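Local coordinates for protein glutathione S-transferase (Pseudomonas fluorescens, PDB 3M3M) that binds glutathione and probably transfers it to electrophilic substrates as a glutathione S-transferase, at residues A[14-17]-A[18-22]; A[186-189]-A[190-194]. All coordinates share one frame; numbering follows the deposited sequence.

How the contacts relate
Contact 1 lies on helix 13-24, the helix of the beta-alpha-beta unit that opens the thioredoxin-like N-terminal domain between strands 4-8 and 29-33. Contact 2 comes much later in the chain, on helix 182-192 of the helical C-terminal domain. Their centres are about 16 Å apart and their nearest atoms about 5 Å apart, so the two do not touch. Helix 159-168 stands between them in the fold: Y16, K17 and M21 of contact 1 and W187, M188 and V191 of contact 2 all touch it, and Y165 meets side chains from both. Contact 1 begins at the glutathione pocket, whereas contact 2 belongs to the packing within the C-terminal domain.

Contact 1: A[14-17]-A[18-22]; sequences NCYK and IKLML. With GSH (glutathione), chain B.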
loop_
_atom_site.group_PDB
_atom_site.type_symbol
_atom_site.label_atom_id
_atom_site.label_comp_id
_atom_site.label_asym_id
_atom_site.label_seq_id
_atom_site.Cartn_x
_atom_site.Cartn_y
_atom_site.Cartn_z
ATOM N N ASN A 14 -0.648 1.426 3.981
ATOM C CA ASN A 14 0.781 1.072 3.948
ATOM C C ASN A 14 1.094 -0.202 4.740
ATOM O O ASN A 14 1.927 -1.015 4.338
ATOM C CB ASN A 14 1.638 2.241 4.442
ATOM C CG ASN A 14 1.524 3.425 3.486
ATOM O OD1 ASN A 14 1.182 4.565 3.924
ATOM N ND2 ASN A 14 1.810 3.171 2.201
ATOM N N CYS A 15 0.364 -0.419 5.840
ATOM C CA CYS A 15 0.536 -1.641 6.633
ATOM C C CYS A 15 -0.184 -2.851 6.006
ATOM O O CYS A 15 0.326 -4.001 6.097
ATOM C CB CYS A 15 -0.052 -1.386 8.048
ATOM S SG CYS A 15 0.900 -0.121 8.954
ATOM N N TYR A 16 -1.366 -2.622 5.390
ATOM C CA TYR A 16 -2.031 -3.679 4.657
ATOM C C TYR A 16 -1.137 -4.316 3.573
ATOM O O TYR A 16 -1.124 -5.550 3.362
ATOM C CB TYR A 16 -3.315 -3.130 4.015
ATOM C CG TYR A 16 -4.040 -4.172 3.163
ATOM C CD1 TYR A 16 -4.146 -5.558 3.572
ATOM C CD2 TYR A 16 -4.582 -3.760 1.927
ATOM C CE1 TYR A 16 -4.830 -6.497 2.722
ATOM C CE2 TYR A 16 -5.264 -4.688 1.072
ATOM C CZ TYR A 16 -5.395 -6.044 1.529
ATOM O OH TYR A 16 -6.012 -6.958 0.675
ATOM N N LYS A 17 -0.311 -3.498 2.872
ATOM C CA LYS A 17 0.631 -4.070 1.939
ATOM C C LYS A 17 1.454 -5.187 2.549
ATOM O O LYS A 17 1.661 -6.213 1.864
ATOM C CB LYS A 17 1.706 -3.006 1.519
ATOM C CG LYS A 17 1.135 -1.843 0.720
ATOM C CD LYS A 17 2.154 -0.704 0.689
ATOM C CE LYS A 17 1.538 0.508 0.003
ATOM N NZ LYS A 17 2.520 1.676 -0.064
ATOM N N ILE A 18 1.879 -5.030 3.813
ATOM C CA ILE A 18 2.761 -6.009 4.459
ATOM C C ILE A 18 1.931 -7.230 4.956
ATOM O O ILE A 18 2.366 -8.395 4.783
ATOM C CB ILE A 18 3.513 -5.350 5.596
ATOM C CG1 ILE A 18 4.217 -4.026 5.100
ATOM C CG2 ILE A 18 4.568 -6.319 6.127
ATOM C CD1 ILE A 18 4.964 -4.156 3.737
ATOM N N LYS A 19 0.755 -6.973 5.492
ATOM C CA LYS A 19 -0.165 -8.123 5.857
ATOM C C LYS A 19 -0.383 -8.969 4.593
ATOM O O LYS A 19 -0.291 -10.215 4.613
ATOM C CB LYS A 19 -1.517 -7.564 6.359
ATOM C CG LYS A 19 -2.491 -8.748 6.702
ATOM C CD LYS A 19 -3.922 -8.227 6.916
ATOM C CE LYS A 19 -4.879 -9.473 7.135
ATOM N NZ LYS A 19 -6.287 -8.965 7.451
ATOM N N LEU A 20 -0.764 -8.293 3.499
ATOM C CA LEU A 20 -1.024 -9.061 2.251
ATOM C C LEU A 20 0.201 -9.846 1.767
ATOM O O LEU A 20 0.123 -11.058 1.477
ATOM C CB LEU A 20 -1.445 -8.049 1.139
ATOM C CG LEU A 20 -1.825 -8.684 -0.229
ATOM C CD1 LEU A 20 -2.858 -9.972 -0.092
ATOM C CD2 LEU A 20 -2.486 -7.540 -1.086
HETATM N N MSE A 21 1.360 -9.157 1.724
HETATM C CA MSE A 21 2.596 -9.873 1.274
HETATM C C MSE A 21 2.985 -11.084 2.154
HETATM O O MSE A 21 3.275 -12.162 1.606
HETATM C CB MSE A 21 3.728 -8.875 1.266
HETATM C CG MSE A 21 5.101 -9.406 0.822
HETATM SE SE MSE A 21 5.172 -9.489 -1.176
HETATM C CE MSE A 21 4.243 -11.191 -1.571
ATOM N N LEU A 22 2.915 -10.913 3.473
ATOM C CA LEU A 22 3.222 -12.021 4.364
ATOM C C LEU A 22 2.287 -13.223 4.116
ATOM O O LEU A 22 2.767 -14.408 4.069
ATOM C CB LEU A 22 3.211 -11.555 5.842
ATOM C CG LEU A 22 4.381 -10.590 6.192
ATOM C CD1 LEU A 22 3.960 -9.890 7.489
ATOM C CD2 LEU A 22 5.670 -11.418 6.363
HETATM N N1 GSH B . 6.421 6.247 3.038
HETATM C CA1 GSH B . 5.920 5.453 4.229
HETATM C C1 GSH B . 5.624 3.995 3.865
HETATM O O11 GSH B . 5.838 3.120 4.754
HETATM O O12 GSH B . 5.133 3.748 2.730
HETATM C CB1 GSH B . 4.628 6.196 4.703
HETATM C CG1 GSH B . 4.106 5.424 5.873
HETATM C CD1 GSH B . 3.048 6.247 6.638
HETATM O OE1 GSH B . 2.676 7.514 6.202
HETATM N N2 GSH B . 2.456 5.747 7.763
HETATM C CA2 GSH B . 1.444 6.530 8.470
HETATM C C2 GSH B . 2.028 6.896 9.765
HETATM O O2 GSH B . 2.775 5.989 10.385
HETATM C CB2 GSH B . 0.218 5.597 8.658
HETATM S SG2 GSH B . -0.524 5.122 6.992
HETATM N N3 GSH B . 1.827 8.101 10.274
HETATM C CA3 GSH B . 2.369 8.374 11.617
HETATM C C3 GSH B . 2.951 9.770 11.752
HETATM O O31 GSH B . 3.097 10.293 12.899
HETATM O O32 GSH B . 3.320 10.371 10.730
#
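N14 O lies 3.9 Å from I18 CG1, one turn on in helix 13-24, and this contact buries the carbonyl without a polar partner. The N14 side chain points back to the glutathione pocket, beside the ligand. Next, C15 O is gripped by two backbone donors. K19 N reaches C15 O at 3.1 Å in the carbonyl plane, as a regular i to i+4 bond, while I18 N comes to C15 O from above that plane at 2.9 Å with a bent N-H angle of 132°. Y16 O takes L20 N at 2.8 Å, nearly straight. The Y16 ring swings toward the following turn because CG is anti to the backbone N (chi1 177°). Y16 CE1 meets L20 CB at 4.0 Å, the phenol oxygen passes near L20 CD2, and K19 CD sits at the ring edge. The hydroxyl itself bonds to V198 O in the C-terminal tail. K17 O completes the series with M21 N at 3.0 Å, also touching M21 CB. Beyond CG the K17 chain runs extended back toward the helix start, CG lying beside the backbone N (chi1 -66°). Its NZ forms a salt bridge with E100 and hydrogen bonds to S69 and N70. K19 extends outward, across the helix axis, to D202 and the carbonyls of P199 and M200. The two lysines thus tie one helix to different surroundings: K17 brings a buried charge to S69, which itself binds glutathione, and E100 would be expected to offset that charge, while K19 and Y16 hold the C-terminal tail against the N-terminal domain.

Contact 2: A[186-189]-A[190-194]; sequences AWMQ and RVQSH
The last turns of helix 182-192, in the C-terminal all-helical domain, hold this contact. Three i to i+4 backbone bonds carry it: R190 N to A186 O, V191 N to W187 O at 2.9 Å and nearly straight (168°), and Q192 N to M188 O at 3.0 Å. V191 runs next to W187 with its CG2 over one face of the indole, a CH-pi contact 4.1 Å from the centroid of the five-membered ring. The R190 chain, bent at chi3 (-89°), folds back along the preceding turn. One face of the R190 guanidinium lies over A186 O, which sits 3.7 Å from its plane and over its centre, and R190 NH2 approaches W187 CB at 3.8 Å on its way to a hydrogen bond with P150 O. With an alanine here, P150 O would probably lose this donor, and the flat group lying over A186 O and the W187 backbone would be gone. Q192 stretches beside M188, Q192 NE2 coming to 3.9 Å from M188 CB. Past it, S193 OG donates a hydrogen bond to R190 O at 2.8 Å. W187 packs against helix 125-146 through M142 and L146, while its NE1 bonds to D161 of helix 159-168. From that same helix Y165 takes the amide of Q192 and touches W187, M188 and V191, so W187 meets both helices, and M188, V191 and Q192 lean on the latter through Y165.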
loop_
_atom_site.group_PDB
_atom_site.type_symbol
_atom_site.label_atom_id
_atom_site.label_comp_id
_atom_site.label_asym_id
_atom_site.label_seq_id
_atom_site.Cartn_x
_atom_site.Cartn_y
_atom_site.Cartn_z
ATOM N N ALA A 186 -11.288 -4.239 -12.942
ATOM C CA ALA A 186 -11.032 -5.622 -13.378
ATOM C C ALA A 186 -9.681 -6.103 -12.819
ATOM O O ALA A 186 -9.481 -7.241 -12.495
ATOM C CB ALA A 186 -11.023 -5.708 -14.958
ATOM N N TRP A 187 -8.720 -5.163 -12.709
ATOM C CA TRP A 187 -7.451 -5.508 -12.041
ATOM C C TRP A 187 -7.632 -5.823 -10.543
ATOM O O TRP A 187 -7.003 -6.795 -10.003
ATOM C CB TRP A 187 -6.501 -4.328 -12.273
ATOM C CG TRP A 187 -5.255 -4.284 -11.418
ATOM C CD1 TRP A 187 -4.072 -4.898 -11.602
ATOM C CD2 TRP A 187 -5.112 -3.420 -10.279
ATOM N NE1 TRP A 187 -3.162 -4.519 -10.565
ATOM C CE2 TRP A 187 -3.770 -3.571 -9.789
ATOM C CE3 TRP A 187 -6.006 -2.531 -9.657
ATOM C CZ2 TRP A 187 -3.271 -2.846 -8.631
ATOM C CZ3 TRP A 187 -5.522 -1.788 -8.491
ATOM C CH2 TRP A 187 -4.157 -1.969 -8.024
HETATM N N MSE A 188 -8.473 -5.034 -9.839
HETATM C CA MSE A 188 -8.715 -5.297 -8.416
HETATM C C MSE A 188 -9.295 -6.740 -8.352
HETATM O O MSE A 188 -8.981 -7.488 -7.448
HETATM C CB MSE A 188 -9.764 -4.372 -7.862
HETATM C CG MSE A 188 -9.103 -3.053 -7.573
HETATM SE SE MSE A 188 -10.310 -1.589 -7.101
HETATM C CE MSE A 188 -11.577 -2.419 -5.740
ATOM N N GLN A 189 -10.275 -7.029 -9.213
ATOM C CA GLN A 189 -10.747 -8.450 -9.302
ATOM C C GLN A 189 -9.702 -9.543 -9.474
ATOM O O GLN A 189 -9.760 -10.560 -8.763
ATOM C CB GLN A 189 -11.853 -8.554 -10.376
ATOM C CG GLN A 189 -13.136 -8.510 -9.739
ATOM C CD GLN A 189 -13.364 -9.902 -9.272
ATOM O OE1 GLN A 189 -12.836 -10.847 -9.913
ATOM N NE2 GLN A 189 -14.065 -10.077 -8.161
ATOM N N ARG A 190 -8.703 -9.344 -10.342
ATOM C CA ARG A 190 -7.611 -10.247 -10.533
ATOM C C ARG A 190 -6.733 -10.389 -9.279
ATOM O O ARG A 190 -6.354 -11.470 -8.916
ATOM C CB ARG A 190 -6.681 -9.826 -11.711
ATOM C CG ARG A 190 -7.436 -9.905 -12.989
ATOM C CD ARG A 190 -6.486 -10.050 -14.182
ATOM N NE ARG A 190 -6.262 -8.714 -14.481
ATOM C CZ ARG A 190 -7.013 -7.889 -15.208
ATOM N NH1 ARG A 190 -8.087 -8.206 -15.944
ATOM N NH2 ARG A 190 -6.610 -6.674 -15.205
ATOM N N VAL A 191 -6.410 -9.266 -8.645
ATOM C CA VAL A 191 -5.635 -9.303 -7.416
ATOM C C VAL A 191 -6.353 -10.133 -6.385
ATOM O O VAL A 191 -5.787 -11.046 -5.796
ATOM C CB VAL A 191 -5.388 -7.836 -6.912
ATOM C CG1 VAL A 191 -4.791 -7.865 -5.449
ATOM C CG2 VAL A 191 -4.404 -7.145 -7.983
ATOM N N GLN A 192 -7.598 -9.800 -6.185
ATOM C CA GLN A 192 -8.449 -10.438 -5.171
ATOM C C GLN A 192 -8.714 -11.930 -5.451
ATOM O O GLN A 192 -9.095 -12.652 -4.515
ATOM C CB GLN A 192 -9.827 -9.755 -5.202
ATOM C CG GLN A 192 -9.865 -8.535 -4.450
ATOM C CD GLN A 192 -11.028 -7.693 -4.902
ATOM O OE1 GLN A 192 -11.990 -8.271 -5.459
ATOM N NE2 GLN A 192 -10.978 -6.326 -4.677
ATOM N N SER A 193 -8.470 -12.374 -6.673
ATOM C CA SER A 193 -8.664 -13.749 -7.037
ATOM C C SER A 193 -7.476 -14.632 -6.722
ATOM O O SER A 193 -7.548 -15.872 -6.882
ATOM C CB SER A 193 -9.029 -13.855 -8.536
ATOM O OG SER A 193 -7.866 -13.775 -9.360
ATOM N N HIS A 194 -6.366 -14.065 -6.275
ATOM C CA HIS A 194 -5.252 -14.897 -6.014
ATOM C C HIS A 194 -5.660 -15.846 -4.857
ATOM O O HIS A 194 -6.366 -15.415 -3.912
ATOM C CB HIS A 194 -4.045 -14.056 -5.521
ATOM C CG HIS A 194 -2.818 -14.886 -5.379
ATOM N ND1 HIS A 194 -2.629 -15.789 -4.332
ATOM C CD2 HIS A 194 -1.715 -14.960 -6.159
ATOM C CE1 HIS A 194 -1.453 -16.377 -4.475
ATOM N NE2 HIS A 194 -0.868 -15.871 -5.573
#